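Local atomic coordinates of LysR family transcriptional regulator (Vibrio vulnificus, PDB entry 5FHK), a protein that probably binds DNA as a LysR-type transcription factor regulating virulence genes, and is represented here by its regulatory domain alone. Residues V76-A82 / I149-V155; W54-F58 / V194-I198; T94-D98 / G120-V124; H100-K106 / N125-F131. All coordinates share one frame; numbering follows the deposited sequence.

Overall arrangement
The regulatory domain has the two-lobed, periplasmic-binding-protein-like fold of the LysR family, and interaction 2 lies on the other side of the chain's centre from the remaining three, its centre about 29 Å from that of interaction 1 and about 40 Å from that of interaction 3. Interaction 1 pairs two strands of the mixed sheet. Interaction 4 continues that sheet: strand 104-107 runs beside strand 149-153, with Ile149 O 2.7 Å from Leu105 N. Interactions 3 and 4 adjoin in sequence, their segments alternating along the chain, with centres about 14 Å apart. Interaction 4 also reaches the second subunit.

Interaction 1. Residues V76-A82 / I149-V155; sequences VKDILVA and ITLMPDV
Leu80 and Leu151 meet on one face of an antiparallel strand pair, and Leu151 is the side chain to follow. Its CB lies 3.8 Å from CD2 of Leu80. CG stands anti to the backbone N (chi1 178°), which brings it over the neighbouring strand, against CB of Asp78. From there CD1 drops onto the backbone of Ile79, 3.5 Å from its carbonyl C, and also touches Leu80 CD2 at 3.6 Å; CD2 also lies beside Asp78 CB.

Below these side chains runs regular antiparallel pairing: Ile79 with Met152 and Val81 with Thr150 are hydrogen-bonded pairs, Asp78 with Pro153 and Leu80 with Leu151 non-hydrogen-bonded ones. This is part of the central sheet of one lobe of the LysR regulatory domain, with helix 136-144 packing on the Thr150 and Met152 face and Trp113 on Leu80 and Leu151. At the Val81 end, Val81 N bonds to Thr150 O at 3.1 Å, and the two side chains run side by side, CG2 against CG2.

The pairing ends at Asp154. Its N donates to Lys77 O at 2.9 Å, and its OD1 receives a weak bond from Lys77 N. Asp78 turns its OD1 to Pro153 CA, 3.2 Å away, while the carboxylate is engaged in a salt bridge with Arg178.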
loop_
_atom_site.group_PDB
_atom_site.type_symbol
_atom_site.label_atom_id
_atom_site.label_comp_id
_atom_site.label_asym_id
_atom_site.label_seq_id
_atom_site.Cartn_x
_atom_site.Cartn_y
_atom_site.Cartn_z
ATOM N N VAL A 76 -6.359 11.454 12.943
ATOM C CA VAL A 76 -5.012 10.928 12.987
ATOM C C VAL A 76 -4.079 12.075 13.337
ATOM O O VAL A 76 -4.362 13.242 13.046
ATOM C CB VAL A 76 -4.636 10.268 11.636
ATOM C CG1 VAL A 76 -4.318 11.303 10.586
ATOM C CG2 VAL A 76 -3.485 9.342 11.809
ATOM N N LYS A 77 -2.970 11.745 13.987
ATOM C CA LYS A 77 -1.939 12.728 14.284
ATOM C C LYS A 77 -0.576 12.135 13.954
ATOM O O LYS A 77 -0.264 11.019 14.373
ATOM C CB LYS A 77 -1.993 13.170 15.750
ATOM C CG LYS A 77 -0.874 14.130 16.125
ATOM C CD LYS A 77 -0.998 14.611 17.565
ATOM C CE LYS A 77 0.133 14.097 18.425
ATOM N NZ LYS A 77 -0.302 12.911 19.202
ATOM N N ASP A 78 0.231 12.885 13.218
ATOM C CA ASP A 78 1.542 12.421 12.797
ATOM C C ASP A 78 2.603 12.774 13.835
ATOM O O ASP A 78 2.616 13.883 14.375
ATOM C CB ASP A 78 1.897 13.024 11.443
ATOM C CG ASP A 78 0.730 12.971 10.459
ATOM O OD1 ASP A 78 0.125 11.887 10.293
ATOM O OD2 ASP A 78 0.386 14.028 9.887
ATOM N N ILE A 79 3.496 11.816 14.102
ATOM C CA ILE A 79 4.506 11.929 15.143
ATOM C C ILE A 79 5.828 11.435 14.581
ATOM O O ILE A 79 5.873 10.635 13.644
ATOM C CB ILE A 79 4.150 11.118 16.402
ATOM C CG1 ILE A 79 4.088 9.638 16.051
ATOM C CG2 ILE A 79 2.777 11.557 16.979
ATOM C CD1 ILE A 79 3.695 8.787 17.216
ATOM N N LEU A 80 6.909 11.895 15.190
ATOM C CA LEU A 80 8.252 11.531 14.764
ATOM C C LEU A 80 8.683 10.277 15.502
ATOM O O LEU A 80 8.480 10.183 16.716
ATOM C CB LEU A 80 9.216 12.680 15.047
ATOM C CG LEU A 80 8.936 13.992 14.299
ATOM C CD1 LEU A 80 9.768 15.158 14.886
ATOM C CD2 LEU A 80 9.211 13.835 12.810
ATOM N N VAL A 81 9.245 9.304 14.768
ATOM C CA VAL A 81 9.755 8.066 15.353
ATOM C C VAL A 81 11.039 7.616 14.656
ATOM O O VAL A 81 11.395 8.098 13.579
ATOM C CB VAL A 81 8.726 6.901 15.322
ATOM C CG1 VAL A 81 7.531 7.223 16.188
ATOM C CG2 VAL A 81 8.266 6.586 13.870
ATOM N N ALA A 82 11.743 6.683 15.312
ATOM C CA ALA A 82 12.927 6.002 14.793
ATOM C C ALA A 82 13.097 4.698 15.576
ATOM O O ALA A 82 12.580 4.554 16.689
ATOM C CB ALA A 82 14.183 6.882 14.908
ATOM N N ILE A 149 15.015 8.901 10.861
ATOM C CA ILE A 149 13.820 9.491 11.463
ATOM C C ILE A 149 12.769 9.712 10.385
ATOM O O ILE A 149 13.082 10.198 9.289
ATOM C CB ILE A 149 14.168 10.832 12.139
ATOM C CG1 ILE A 149 15.111 10.640 13.336
ATOM C CG2 ILE A 149 12.892 11.622 12.511
ATOM C CD1 ILE A 149 15.842 11.869 13.658
ATOM N N THR A 150 11.519 9.376 10.691
ATOM C CA THR A 150 10.401 9.656 9.800
ATOM C C THR A 150 9.260 10.306 10.567
ATOM O O THR A 150 9.213 10.309 11.797
ATOM C CB THR A 150 9.867 8.388 9.124
ATOM O OG1 THR A 150 8.751 8.756 8.310
ATOM C CG2 THR A 150 9.398 7.388 10.189
ATOM N N LEU A 151 8.323 10.853 9.810
ATOM C CA LEU A 151 7.080 11.368 10.359
ATOM C C LEU A 151 5.952 10.490 9.837
ATOM O O LEU A 151 5.852 10.245 8.632
ATOM C CB LEU A 151 6.852 12.817 9.965
ATOM C CG LEU A 151 5.516 13.347 10.488
ATOM C CD1 LEU A 151 5.675 13.653 11.942
ATOM C CD2 LEU A 151 5.108 14.625 9.742
ATOM N N MET A 152 5.111 10.018 10.745
ATOM C CA MET A 152 4.243 8.919 10.393
ATOM C C MET A 152 2.917 9.083 11.121
ATOM O O MET A 152 2.912 9.489 12.300
ATOM C CB MET A 152 4.916 7.598 10.773
ATOM C CG MET A 152 4.225 6.340 10.341
ATOM S SD MET A 152 4.490 5.944 8.615
ATOM C CE MET A 152 6.265 6.055 8.487
ATOM N N PRO A 153 1.791 8.795 10.464
ATOM C CA PRO A 153 0.499 8.848 11.164
ATOM C C PRO A 153 0.466 7.837 12.299
ATOM O O PRO A 153 0.710 6.644 12.087
ATOM C CB PRO A 153 -0.524 8.497 10.072
ATOM C CG PRO A 153 0.201 8.633 8.766
ATOM C CD PRO A 153 1.646 8.295 9.089
ATOM N N ASP A 154 0.114 8.315 13.502
ATOM C CA ASP A 154 0.237 7.499 14.716
ATOM C C ASP A 154 -0.516 6.176 14.614
ATOM O O ASP A 154 -0.024 5.146 15.096
ATOM C CB ASP A 154 -0.239 8.277 15.951
ATOM C CG ASP A 154 -1.672 8.792 15.821
ATOM O OD1 ASP A 154 -2.333 8.530 14.786
ATOM O OD2 ASP A 154 -2.133 9.474 16.769
ATOM N N VAL A 155 -1.699 6.173 13.986
ATOM C CA VAL A 155 -2.473 4.935 13.844
ATOM C C VAL A 155 -1.687 3.847 13.114
ATOM O O VAL A 155 -1.915 2.654 13.340
ATOM C CB VAL A 155 -3.817 5.218 13.144
ATOM C CG1 VAL A 155 -3.614 5.541 11.667
ATOM C CG2 VAL A 155 -4.757 4.035 13.313
#

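Interaction 2. Residues W54-F58 / V194-I198; sequences WDVIF and VRLFI
Val56 and Phe197 join a strand to a helix in the α/β lobe of the LysR regulatory domain, where helix 192-204 packs beside the sheet containing strand 56-60. The two short segments run at 30° to one another, with their axes 11.0 Å apart at closest approach, so side chains alone bridge the gap.

The close part is apolar. The Val56 side chain points toward the helix, and its CG2 lies at the edge of the Phe197 ring, near its plane, 3.9 Å from CD2. The same methyl reaches Ile198 CG1 at 4.1 Å and, more distantly, Val194 CG1. It therefore sits among three residues from one side of the helix. Phe197 has its CG anti to the backbone N (chi1 176°), which brings the rim of the ring up to Val56 CG2. Around these residues the core is completed by Ile9 and Ile11 of strand 9-14, Leu26 and Phe29 of helix 18-32, and Met182 and Tyr184 of strand 178-185; Phe29 meets the Phe197 ring edge-to-face.

Toward the partly exposed end the contact thins to a single pair. Val194 CG2 approaches Asp55 CG at 3.6 Å, and the two side chains cross at about a right angle. Asp55 puts its polar end to other use: OD2 accepts from the backbone N of Lys10. On the helix side facing away from the strand, Arg195 is exposed and Leu196 partly so.

Deeper in the core, Phe58 and Phe197 come from opposite directions and meet rim to rim, with Phe58 CZ 3.8 Å from Phe197 CE2.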
loop_
_atom_site.group_PDB
_atom_site.type_symbol
_atom_site.label_atom_id
_atom_site.label_comp_id
_atom_site.label_asym_id
_atom_site.label_seq_id
_atom_site.Cartn_x
_atom_site.Cartn_y
_atom_site.Cartn_z
ATOM N N TRP A 54 -19.144 9.241 -7.272
ATOM C CA TRP A 54 -18.841 8.381 -6.138
ATOM C C TRP A 54 -20.077 8.228 -5.262
ATOM O O TRP A 54 -20.858 9.169 -5.085
ATOM C CB TRP A 54 -17.656 8.940 -5.325
ATOM C CG TRP A 54 -16.389 9.037 -6.131
ATOM C CD1 TRP A 54 -15.932 10.134 -6.816
ATOM C CD2 TRP A 54 -15.440 7.989 -6.373
ATOM N NE1 TRP A 54 -14.753 9.836 -7.448
ATOM C CE2 TRP A 54 -14.432 8.524 -7.205
ATOM C CE3 TRP A 54 -15.344 6.649 -5.962
ATOM C CZ2 TRP A 54 -13.334 7.773 -7.631
ATOM C CZ3 TRP A 54 -14.264 5.907 -6.387
ATOM C CH2 TRP A 54 -13.272 6.469 -7.219
ATOM N N ASP A 55 -20.269 7.021 -4.741
ATOM C CA ASP A 55 -21.343 6.818 -3.782
ATOM C C ASP A 55 -20.966 7.396 -2.420
ATOM O O ASP A 55 -21.748 8.128 -1.807
ATOM C CB ASP A 55 -21.674 5.326 -3.707
ATOM C CG ASP A 55 -22.339 4.819 -4.996
ATOM O OD1 ASP A 55 -23.322 5.452 -5.419
ATOM O OD2 ASP A 55 -21.887 3.806 -5.593
ATOM N N VAL A 56 -19.768 7.084 -1.927
ATOM C CA VAL A 56 -19.297 7.590 -0.643
ATOM C C VAL A 56 -17.816 7.892 -0.765
ATOM O O VAL A 56 -17.067 7.181 -1.440
ATOM C CB VAL A 56 -19.513 6.609 0.538
ATOM C CG1 VAL A 56 -19.250 7.311 1.853
ATOM C CG2 VAL A 56 -20.894 6.031 0.521
ATOM N N ILE A 57 -17.387 8.943 -0.080
ATOM C CA ILE A 57 -16.003 9.383 -0.132
ATOM C C ILE A 57 -15.543 9.553 1.308
ATOM O O ILE A 57 -16.200 10.251 2.095
ATOM C CB ILE A 57 -15.838 10.681 -0.955
ATOM C CG1 ILE A 57 -15.910 10.350 -2.452
ATOM C CG2 ILE A 57 -14.480 11.347 -0.686
ATOM C CD1 ILE A 57 -15.882 11.583 -3.422
ATOM N N PHE A 58 -14.482 8.833 1.672
ATOM C CA PHE A 58 -13.748 9.041 2.916
ATOM C C PHE A 58 -12.473 9.799 2.604
ATOM O O PHE A 58 -11.707 9.406 1.719
ATOM C CB PHE A 58 -13.411 7.714 3.602
ATOM C CG PHE A 58 -14.620 6.870 3.873
ATOM C CD1 PHE A 58 -15.188 6.108 2.869
ATOM C CD2 PHE A 58 -15.211 6.863 5.120
ATOM C CE1 PHE A 58 -16.321 5.335 3.111
ATOM C CE2 PHE A 58 -16.344 6.089 5.361
ATOM C CZ PHE A 58 -16.878 5.329 4.347
ATOM N N VAL A 194 -26.440 1.878 -0.955
ATOM C CA VAL A 194 -25.586 2.944 -0.445
ATOM C C VAL A 194 -26.070 3.409 0.919
ATOM O O VAL A 194 -25.278 3.645 1.839
ATOM C CB VAL A 194 -25.537 4.088 -1.466
ATOM C CG1 VAL A 194 -24.884 5.337 -0.858
ATOM C CG2 VAL A 194 -24.805 3.608 -2.689
ATOM N N ARG A 195 -27.380 3.526 1.076
ATOM C CA ARG A 195 -27.955 3.911 2.353
ATOM C C ARG A 195 -27.633 2.891 3.438
ATOM O O ARG A 195 -27.309 3.257 4.573
ATOM C CB ARG A 195 -29.462 4.081 2.158
ATOM C CG ARG A 195 -30.299 3.995 3.401
ATOM C CD ARG A 195 -31.803 3.962 3.047
ATOM N NE ARG A 195 -32.350 2.612 3.097
ATOM C CZ ARG A 195 -32.244 1.803 4.149
ATOM N NH1 ARG A 195 -31.600 2.193 5.247
ATOM N NH2 ARG A 195 -32.783 0.601 4.101
ATOM N N LEU A 196 -27.706 1.600 3.109
ATOM C CA LEU A 196 -27.388 0.598 4.114
ATOM C C LEU A 196 -25.936 0.719 4.537
ATOM O O LEU A 196 -25.603 0.567 5.722
ATOM C CB LEU A 196 -27.708 -0.790 3.577
ATOM C CG LEU A 196 -29.189 -1.096 3.822
ATOM C CD1 LEU A 196 -29.597 -2.393 3.175
ATOM C CD2 LEU A 196 -29.483 -1.153 5.325
ATOM N N PHE A 197 -25.065 1.059 3.590
ATOM C CA PHE A 197 -23.651 1.185 3.908
ATOM C C PHE A 197 -23.428 2.335 4.874
ATOM O O PHE A 197 -22.777 2.175 5.909
ATOM C CB PHE A 197 -22.845 1.376 2.622
ATOM C CG PHE A 197 -21.401 1.596 2.858
ATOM C CD1 PHE A 197 -20.592 0.561 3.277
ATOM C CD2 PHE A 197 -20.841 2.851 2.691
ATOM C CE1 PHE A 197 -19.243 0.787 3.508
ATOM C CE2 PHE A 197 -19.522 3.072 2.923
ATOM C CZ PHE A 197 -18.714 2.053 3.322
ATOM N N ILE A 198 -24.043 3.480 4.586
ATOM C CA ILE A 198 -23.821 4.674 5.391
ATOM C C ILE A 198 -24.309 4.466 6.816
ATOM O O ILE A 198 -23.714 4.975 7.771
ATOM C CB ILE A 198 -24.514 5.875 4.725
ATOM C CG1 ILE A 198 -23.664 6.374 3.553
ATOM C CG2 ILE A 198 -24.768 6.965 5.725
ATOM C CD1 ILE A 198 -24.467 7.123 2.487
#

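Interaction 3. Residues T94-D98 / G120-V124; sequences THAED and GETVV
A small three-stranded antiparallel sheet, 122-125, 113-117 and 173-174, has the loop 94-98 against the first of its strands, and the join is made by His95 with Glu121 and by Ala96 and Glu97 with Val123. His95 NE2 donates to Glu121 OE1 at 3.0 Å in an almost straight bond, 175° at the hydrogen. The oxygen lies in the plane of the imidazole, but the carboxylate is turned 38° from it, and the histidine comes to OE1 on the syn side, out of the carboxylate plane. Glu121 gets there because its chain is extended, with CG anti to the backbone N (chi1 -174°).

The other ring nitrogen is also engaged: His95 ND1 accepts from Glu97 N at 2.9 Å. The imidazole is thus gripped at both nitrogens, which fixes its rotation, and the bond directions imply that the proton is on NE2 and ND1 is bare. A nearby carboxylate would tend to favour protonation of a histidine, though an ND1 already accepting a backbone N-H would probably oppose it.

Beside this His-carboxylate hydrogen bond, Val123 fills the join between loop and small sheet in this lobe of the LysR regulatory domain. It sets CB 4.0 Å from Ala96 CB. One of its methyls, CG1, touches Glu97 OE2 at 3.7 Å; the other, CG2, reaches His95 CE1. Trp173, from strand 173-174 on the far side of strand 113-117, packs on Ala96, Glu121 and Val123 and meets the His95 ring edge-to-face. Behind the histidine, Asp98 OD2 ties the loop together, accepting from Thr94 N and from His95 N, the latter at 3.2 Å.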
loop_
_atom_site.group_PDB
_atom_site.type_symbol
_atom_site.label_atom_id
_atom_site.label_comp_id
_atom_site.label_asym_id
_atom_site.label_seq_id
_atom_site.Cartn_x
_atom_site.Cartn_y
_atom_site.Cartn_z
ATOM N N THR A 94 17.031 17.293 20.248
ATOM C CA THR A 94 16.210 17.804 21.332
ATOM C C THR A 94 15.429 19.065 20.973
ATOM O O THR A 94 14.553 19.467 21.743
ATOM C CB THR A 94 17.066 18.056 22.587
ATOM O OG1 THR A 94 17.839 19.250 22.413
ATOM C CG2 THR A 94 18.009 16.883 22.841
ATOM N N HIS A 95 15.677 19.669 19.815
ATOM C CA HIS A 95 14.784 20.665 19.242
ATOM C C HIS A 95 14.536 20.304 17.780
ATOM O O HIS A 95 15.386 19.698 17.122
ATOM C CB HIS A 95 15.365 22.083 19.367
ATOM C CG HIS A 95 14.453 23.154 18.861
ATOM N ND1 HIS A 95 14.422 23.544 17.538
ATOM C CD2 HIS A 95 13.528 23.909 19.497
ATOM C CE1 HIS A 95 13.524 24.500 17.381
ATOM N NE2 HIS A 95 12.970 24.745 18.556
ATOM N N ALA A 96 13.359 20.670 17.270
ATOM C CA ALA A 96 12.988 20.286 15.910
ATOM C C ALA A 96 13.925 20.857 14.851
ATOM O O ALA A 96 13.868 20.415 13.697
ATOM C CB ALA A 96 11.551 20.718 15.611
ATOM N N GLU A 97 14.779 21.820 15.206
ATOM C CA GLU A 97 15.750 22.333 14.253
ATOM C C GLU A 97 16.917 21.381 14.065
ATOM O O GLU A 97 17.591 21.448 13.035
ATOM C CB GLU A 97 16.260 23.707 14.699
ATOM C CG GLU A 97 15.370 24.866 14.249
ATOM C CD GLU A 97 15.320 25.021 12.730
ATOM O OE1 GLU A 97 16.356 24.808 12.064
ATOM O OE2 GLU A 97 14.233 25.349 12.200
ATOM N N ASP A 98 17.153 20.485 15.021
ATOM C CA ASP A 98 18.223 19.508 14.895
ATOM C C ASP A 98 17.943 18.451 13.833
ATOM O O ASP A 98 18.843 17.665 13.521
ATOM C CB ASP A 98 18.471 18.840 16.244
ATOM C CG ASP A 98 18.880 19.833 17.328
ATOM O OD1 ASP A 98 19.505 20.873 17.000
ATOM O OD2 ASP A 98 18.578 19.573 18.514
ATOM N N GLY A 120 3.878 26.380 21.137
ATOM C CA GLY A 120 3.337 26.996 19.941
ATOM C C GLY A 120 4.335 27.341 18.854
ATOM O O GLY A 120 3.928 27.893 17.826
ATOM N N GLU A 121 5.619 27.049 19.041
ATOM C CA GLU A 121 6.595 27.295 17.986
ATOM C C GLU A 121 6.391 26.316 16.835
ATOM O O GLU A 121 6.061 25.146 17.047
ATOM C CB GLU A 121 8.022 27.171 18.528
ATOM C CG GLU A 121 9.106 27.551 17.512
ATOM C CD GLU A 121 10.526 27.183 17.950
ATOM O OE1 GLU A 121 10.696 26.676 19.088
ATOM O OE2 GLU A 121 11.472 27.412 17.148
ATOM N N THR A 122 6.600 26.797 15.609
ATOM C CA THR A 122 6.374 26.017 14.396
ATOM C C THR A 122 7.668 25.932 13.601
ATOM O O THR A 122 8.262 26.960 13.259
ATOM C CB THR A 122 5.266 26.638 13.543
ATOM O OG1 THR A 122 3.989 26.278 14.083
ATOM C CG2 THR A 122 5.361 26.183 12.081
ATOM N N VAL A 123 8.086 24.712 13.290
ATOM C CA VAL A 123 9.266 24.462 12.476
ATOM C C VAL A 123 8.837 23.661 11.250
ATOM O O VAL A 123 8.092 22.684 11.377
ATOM C CB VAL A 123 10.343 23.722 13.292
ATOM C CG1 VAL A 123 11.354 23.051 12.370
ATOM C CG2 VAL A 123 11.037 24.695 14.247
ATOM N N VAL A 124 9.302 24.076 10.066
ATOM C CA VAL A 124 9.013 23.394 8.805
ATOM C C VAL A 124 10.292 22.728 8.313
ATOM O O VAL A 124 11.339 23.380 8.230
ATOM C CB VAL A 124 8.460 24.371 7.749
ATOM C CG1 VAL A 124 8.145 23.631 6.457
ATOM C CG2 VAL A 124 7.206 25.048 8.277
#

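Interaction 4. Residues H100-K106 / N125-F131; sequences HDHFLLK and NVDRGRF
Asn125 and Lys106 open the contact, at an Asx turn that leads strand 122-125 toward the parallel pairing of 104-107 with 131-133 in the LysR regulatory domain. Asn125 OD1 accepts from Asp127 N, closing the turn, and from Lys106 NZ at 2.7 Å, NZ lying in the plane of the amide carbonyl. Leu104 CD1 also rests against OD1, at 3.5 Å.

Asp127 comes next. Its carbonyl O takes a second bond from Lys106 NZ, 2.7 Å long and on a lone pair. The lysine chain, extended beyond CG, thereby delivers its buried ammonium group to two carbonyl oxygens, with a weak third bond to Asn125 O, and Trp113 adds a cation-pi contact. The carboxylate of Asp127 turns to His100, with OD2 3.0 Å from ring carbon CD2; the histidine's ND1 is held by Glu97 O.

Arg128 contributes its carbonyl O, which a water joins to Leu104 N. Gly129 follows with CA 3.0 Å from Leu104 O. Arg130, extended from CG to NE, then holds its tilted guanidinium over the Phe103 face in a cation-pi contact, NH1 above the centre, CZ 4.4 Å from the ring centroid and the planes 37° apart. Its NH1 bonds to Leu147 O and its NH2 to Met30 O of the second subunit.

At Phe131 the sheet runs on into that subunit through a parallel ladder. Within the chain Phe131 pairs with Leu105, its CB 3.7 Å from Leu105 CD2, and Phe131 O accepts from Lys106 N at 3.0 Å.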
loop_
_atom_site.group_PDB
_atom_site.type_symbol
_atom_site.label_atom_id
_atom_site.label_comp_id
_atom_site.label_asym_id
_atom_site.label_seq_id
_atom_site.Cartn_x
_atom_site.Cartn_y
_atom_site.Cartn_z
ATOM N N HIS A 100 17.894 18.712 10.758
ATOM C CA HIS A 100 18.772 18.904 9.605
ATOM C C HIS A 100 19.997 17.999 9.648
ATOM O O HIS A 100 20.491 17.578 8.598
ATOM C CB HIS A 100 19.192 20.363 9.523
ATOM C CG HIS A 100 18.047 21.289 9.274
ATOM N ND1 HIS A 100 17.424 21.994 10.281
ATOM C CD2 HIS A 100 17.391 21.603 8.133
ATOM C CE1 HIS A 100 16.438 22.711 9.771
ATOM N NE2 HIS A 100 16.400 22.494 8.468
ATOM N N ASP A 101 20.476 17.659 10.840
ATOM C CA ASP A 101 21.696 16.884 10.998
ATOM C C ASP A 101 21.437 15.393 11.172
ATOM O O ASP A 101 22.326 14.670 11.642
ATOM C CB ASP A 101 22.487 17.428 12.180
ATOM C CG ASP A 101 22.741 18.921 12.056
ATOM O OD1 ASP A 101 23.136 19.357 10.951
ATOM O OD2 ASP A 101 22.527 19.656 13.047
ATOM N N HIS A 102 20.248 14.918 10.784
ATOM C CA HIS A 102 19.847 13.531 10.947
ATOM C C HIS A 102 19.381 12.975 9.606
ATOM O O HIS A 102 18.954 13.722 8.718
ATOM C CB HIS A 102 18.719 13.395 11.978
ATOM C CG HIS A 102 19.201 13.295 13.390
ATOM N ND1 HIS A 102 19.444 12.087 14.007
ATOM C CD2 HIS A 102 19.488 14.250 14.305
ATOM C CE1 HIS A 102 19.874 12.303 15.238
ATOM N NE2 HIS A 102 19.904 13.606 15.446
ATOM N N PHE A 103 19.466 11.647 9.478
ATOM C CA PHE A 103 18.915 10.947 8.325
ATOM C C PHE A 103 17.393 10.954 8.418
ATOM O O PHE A 103 16.829 10.450 9.395
ATOM C CB PHE A 103 19.413 9.498 8.266
ATOM C CG PHE A 103 20.911 9.341 8.087
ATOM C CD1 PHE A 103 21.500 9.470 6.836
ATOM C CD2 PHE A 103 21.724 9.036 9.173
ATOM C CE1 PHE A 103 22.897 9.315 6.678
ATOM C CE2 PHE A 103 23.094 8.872 9.022
ATOM C CZ PHE A 103 23.675 9.007 7.773
ATOM N N LEU A 104 16.729 11.485 7.398
ATOM C CA LEU A 104 15.277 11.602 7.390
ATOM C C LEU A 104 14.680 10.675 6.344
ATOM O O LEU A 104 15.287 10.418 5.304
ATOM C CB LEU A 104 14.834 13.043 7.129
ATOM C CG LEU A 104 15.396 14.045 8.138
ATOM C CD1 LEU A 104 14.825 15.435 7.903
ATOM C CD2 LEU A 104 15.131 13.557 9.552
ATOM N N LEU A 105 13.500 10.141 6.657
ATOM C CA LEU A 105 12.756 9.277 5.752
ATOM C C LEU A 105 11.374 9.875 5.572
ATOM O O LEU A 105 10.657 10.098 6.555
ATOM C CB LEU A 105 12.669 7.850 6.289
ATOM C CG LEU A 105 13.954 7.349 6.943
ATOM C CD1 LEU A 105 13.732 6.077 7.813
ATOM C CD2 LEU A 105 15.012 7.110 5.877
ATOM N N LYS A 106 11.005 10.156 4.321
ATOM C CA LYS A 106 9.823 10.963 4.048
ATOM C C LYS A 106 8.910 10.261 3.045
ATOM O O LYS A 106 9.370 9.815 1.991
ATOM C CB LYS A 106 10.241 12.345 3.533
ATOM C CG LYS A 106 10.863 13.244 4.610
ATOM C CD LYS A 106 11.210 14.620 4.099
ATOM C CE LYS A 106 11.472 15.583 5.266
ATOM N NZ LYS A 106 11.732 16.971 4.803
ATOM N N ASN A 125 10.223 21.429 8.001
ATOM C CA ASN A 125 11.373 20.707 7.464
ATOM C C ASN A 125 11.118 20.295 6.021
ATOM O O ASN A 125 10.191 19.524 5.740
ATOM C CB ASN A 125 11.716 19.477 8.293
ATOM C CG ASN A 125 13.002 18.823 7.835
ATOM O OD1 ASN A 125 13.033 18.171 6.777
ATOM N ND2 ASN A 125 14.071 18.986 8.616
ATOM N N VAL A 126 11.979 20.769 5.128
ATOM C CA VAL A 126 11.886 20.535 3.698
ATOM C C VAL A 126 13.108 19.795 3.165
ATOM O O VAL A 126 13.271 19.674 1.949
ATOM C CB VAL A 126 11.671 21.862 2.939
ATOM C CG1 VAL A 126 10.392 22.541 3.396
ATOM C CG2 VAL A 126 12.850 22.780 3.149
ATOM N N ASP A 127 13.980 19.310 4.052
ATOM C CA ASP A 127 15.169 18.584 3.622
ATOM C C ASP A 127 14.785 17.328 2.852
ATOM O O ASP A 127 13.777 16.683 3.137
ATOM C CB ASP A 127 16.023 18.169 4.822
ATOM C CG ASP A 127 16.218 19.278 5.825
ATOM O OD1 ASP A 127 15.927 20.450 5.511
ATOM O OD2 ASP A 127 16.662 18.963 6.945
ATOM N N ARG A 128 15.607 16.970 1.874
ATOM C CA ARG A 128 15.396 15.706 1.201
ATOM C C ARG A 128 15.795 14.575 2.132
ATOM O O ARG A 128 16.827 14.639 2.810
ATOM C CB ARG A 128 16.187 15.620 -0.101
ATOM C CG ARG A 128 15.747 14.450 -0.981
ATOM C CD ARG A 128 16.295 14.555 -2.377
ATOM N NE ARG A 128 16.330 15.950 -2.788
ATOM C CZ ARG A 128 17.239 16.459 -3.610
ATOM N NH1 ARG A 128 18.186 15.678 -4.112
ATOM N NH2 ARG A 128 17.202 17.747 -3.921
ATOM N N GLY A 129 14.967 13.547 2.178
ATOM C CA GLY A 129 15.297 12.395 2.984
ATOM C C GLY A 129 16.427 11.578 2.385
ATOM O O GLY A 129 16.669 11.577 1.176
ATOM N N ARG A 130 17.129 10.864 3.268
ATOM C CA ARG A 130 17.929 9.723 2.838
ATOM C C ARG A 130 17.103 8.796 1.953
ATOM O O ARG A 130 17.633 8.179 1.024
ATOM C CB ARG A 130 18.458 8.980 4.072
ATOM C CG ARG A 130 19.179 7.651 3.794
ATOM C CD ARG A 130 19.626 7.010 5.109
ATOM N NE ARG A 130 20.662 5.992 4.938
ATOM C CZ ARG A 130 21.270 5.372 5.954
ATOM N NH1 ARG A 130 20.938 5.667 7.210
ATOM N NH2 ARG A 130 22.212 4.462 5.709
ATOM N N PHE A 131 15.801 8.719 2.210
ATOM C CA PHE A 131 14.863 7.882 1.480
ATOM C C PHE A 131 13.577 8.676 1.365
ATOM O O PHE A 131 13.082 9.172 2.381
ATOM C CB PHE A 131 14.621 6.558 2.224
ATOM C CG PHE A 131 13.651 5.628 1.541
ATOM C CD1 PHE A 131 12.512 5.190 2.198
ATOM C CD2 PHE A 131 13.903 5.156 0.265
ATOM C CE1 PHE A 131 11.619 4.315 1.577
ATOM C CE2 PHE A 131 13.018 4.287 -0.376
ATOM C CZ PHE A 131 11.882 3.856 0.272
HETATM O O HOH W 1 17.538 13.824 5.443
#